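Local coordinates for protein putative 6-phosphogluconolactonase (Neisseria gonorrhoeae, PDB 3LHI) that probably hydrolyses 6-phosphogluconolactone to 6-phosphogluconate, the second step of the oxidative pentose phosphate pathway, at residues Met102-Lys107 against Val118-Lys123. Sequence-based numbering, arbitrary orientation.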
loop_
_atom_site.group_PDB
_atom_site.type_symbol
_atom_site.label_atom_id
_atom_site.label_comp_id
_atom_site.label_asym_id
_atom_site.label_seq_id
_atom_site.Cartn_x
_atom_site.Cartn_y
_atom_site.Cartn_z
HETATM N N MSE A 102 -3.818 11.612 -1.522
HETATM C CA MSE A 102 -4.953 10.952 -0.913
HETATM C C MSE A 102 -5.761 11.891 0.019
HETATM O O MSE A 102 -6.978 11.779 0.125
HETATM C CB MSE A 102 -4.462 9.728 -0.139
HETATM C CG MSE A 102 -3.956 8.557 -0.993
HETATM SE SE MSE A 102 -5.442 7.518 -1.732
HETATM C CE MSE A 102 -5.483 6.061 -0.371
ATOM N N VAL A 103 -5.045 12.775 0.713
ATOM C CA VAL A 103 -5.576 13.857 1.568
ATOM C C VAL A 103 -4.942 15.145 1.074
ATOM O O VAL A 103 -3.722 15.213 0.786
ATOM C CB VAL A 103 -5.214 13.608 3.080
ATOM C CG1 VAL A 103 -5.595 14.795 3.956
ATOM C CG2 VAL A 103 -5.976 12.393 3.581
ATOM N N GLU A 104 -5.759 16.204 0.974
ATOM C CA GLU A 104 -5.305 17.494 0.482
ATOM C C GLU A 104 -4.432 18.205 1.504
ATOM O O GLU A 104 -4.823 18.309 2.670
ATOM C CB GLU A 104 -6.553 18.345 0.153
ATOM C CG GLU A 104 -6.250 19.581 -0.651
ATOM C CD GLU A 104 -7.489 20.305 -1.162
ATOM O OE1 GLU A 104 -8.609 19.885 -0.813
ATOM O OE2 GLU A 104 -7.275 21.278 -1.915
ATOM N N ASP A 105 -3.293 18.721 1.061
ATOM C CA ASP A 105 -2.428 19.540 1.914
ATOM C C ASP A 105 -3.147 20.819 2.349
ATOM O O ASP A 105 -3.928 21.390 1.576
ATOM C CB ASP A 105 -1.149 19.939 1.181
ATOM C CG ASP A 105 -0.210 18.785 0.912
ATOM O OD1 ASP A 105 -0.183 17.828 1.734
ATOM O OD2 ASP A 105 0.514 18.892 -0.097
ATOM N N GLY A 106 -2.858 21.267 3.560
ATOM C CA GLY A 106 -3.375 22.536 4.050
ATOM C C GLY A 106 -4.715 22.481 4.729
ATOM O O GLY A 106 -5.184 23.481 5.264
ATOM N N LYS A 107 -5.337 21.323 4.721
ATOM C CA LYS A 107 -6.592 21.133 5.402
ATOM C C LYS A 107 -6.397 20.654 6.825
ATOM O O LYS A 107 -5.641 19.721 7.074
ATOM C CB LYS A 107 -7.455 20.136 4.627
ATOM C CG LYS A 107 -7.756 20.561 3.210
ATOM C CD LYS A 107 -8.635 21.820 3.137
ATOM C CE LYS A 107 -9.053 22.090 1.703
ATOM N NZ LYS A 107 -9.517 23.458 1.528
ATOM N N VAL A 118 -12.776 11.183 0.263
ATOM C CA VAL A 118 -12.787 10.104 -0.728
ATOM C C VAL A 118 -13.044 10.655 -2.118
ATOM O O VAL A 118 -12.404 10.261 -3.088
ATOM C CB VAL A 118 -13.754 8.977 -0.391
ATOM C CG1 VAL A 118 -13.803 7.970 -1.556
ATOM C CG2 VAL A 118 -13.307 8.292 0.885
ATOM N N ASP A 119 -13.961 11.599 -2.226
ATOM C CA ASP A 119 -14.237 12.184 -3.521
ATOM C C ASP A 119 -13.024 12.881 -4.127
ATOM O O ASP A 119 -12.735 12.706 -5.313
ATOM C CB ASP A 119 -15.487 13.051 -3.453
ATOM C CG ASP A 119 -16.783 12.184 -3.419
ATOM O OD1 ASP A 119 -16.773 10.888 -3.613
ATOM O OD2 ASP A 119 -17.812 12.812 -3.190
ATOM N N TYR A 120 -12.277 13.623 -3.301
ATOM C CA TYR A 120 -11.041 14.297 -3.724
ATOM C C TYR A 120 -10.029 13.242 -4.169
ATOM O O TYR A 120 -9.450 13.361 -5.241
ATOM C CB TYR A 120 -10.477 15.159 -2.574
ATOM C CG TYR A 120 -9.079 15.703 -2.756
ATOM C CD1 TYR A 120 -7.967 14.968 -2.324
ATOM C CD2 TYR A 120 -8.868 16.931 -3.330
ATOM C CE1 TYR A 120 -6.674 15.451 -2.483
ATOM C CE2 TYR A 120 -7.593 17.424 -3.502
ATOM C CZ TYR A 120 -6.487 16.657 -3.085
ATOM O OH TYR A 120 -5.199 17.137 -3.226
ATOM N N ALA A 121 -9.843 12.220 -3.352
ATOM C CA ALA A 121 -8.857 11.168 -3.676
ATOM C C ALA A 121 -9.210 10.432 -4.998
ATOM O O ALA A 121 -8.327 10.174 -5.830
ATOM C CB ALA A 121 -8.699 10.214 -2.526
ATOM N N LEU A 122 -10.510 10.178 -5.195
ATOM C CA LEU A 122 -10.973 9.499 -6.422
ATOM C C LEU A 122 -10.688 10.308 -7.659
ATOM O O LEU A 122 -10.431 9.745 -8.718
ATOM C CB LEU A 122 -12.462 9.141 -6.323
ATOM C CG LEU A 122 -12.855 7.935 -5.443
ATOM C CD1 LEU A 122 -14.379 7.934 -5.152
ATOM C CD2 LEU A 122 -12.343 6.599 -5.990
ATOM N N LYS A 123 -10.761 11.638 -7.556
ATOM C CA LYS A 123 -10.441 12.531 -8.658
ATOM C C LYS A 123 -8.973 12.486 -9.089
ATOM O O LYS A 123 -8.678 12.822 -10.230
ATOM C CB LYS A 123 -10.856 13.969 -8.375
ATOM C CG LYS A 123 -12.361 14.150 -8.417
ATOM C CD LYS A 123 -12.703 15.595 -8.003
ATOM C CE LYS A 123 -14.219 15.887 -8.080
ATOM N NZ LYS A 123 -15.166 14.800 -7.623
HETATM O O HOH W 1 -2.624 18.249 -1.725
#
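Y120 and A121 of helix 114-124 pack by van der Waals contact, with one water bridge, against M102, V103 and E104 in the loop that leads from strand 98-99 into that helix. The contact joins a helix to its own preceding connection in the fold of the glucosamine-6-phosphate isomerase/6-phosphogluconolactonase family.

The Y120 ring is the main surface. With CG anti to the backbone N (chi1 169°), the ring reaches out to the loop. E104 CB sits over one ring face in a CH-pi contact, 3.9 Å from the ring centroid and displaced toward the rim. Its nearest ring atom is Y120 CZ, at 3.7 Å. The E104 chain is extended beyond CG and crosses the tyrosine side chain at about a right angle. E104 CD comes to 3.7 Å from Y120 CE2, and the carboxylate plane is only 12° from the ring plane. The backbone adds to this packing, with E104 N 3.7 Å from Y120 CE1.

A water links the phenol to the turn E104-K107, a type II beta turn. It accepts a bond from D105 N at 2.9 Å and also bonds Y120 OH at 3.2 Å.

A121 makes the deeper part of the contact. Its CB lies 3.5 Å from M102 O, a buried carbonyl oxygen with no hydrogen-bond partner in the model. The selenium of M102, a selenomethionine modelled in two conformers, lies near the same methyl group.

Beyond the two segments, D105 forms a salt bridge with R86, and the Y120 ring meets that of H124. M102 packs on strand 63-71, and both M102 and A121 touch L163 and I176 of strands 163-166 and 175-178, placing helix and loop together against the sheet.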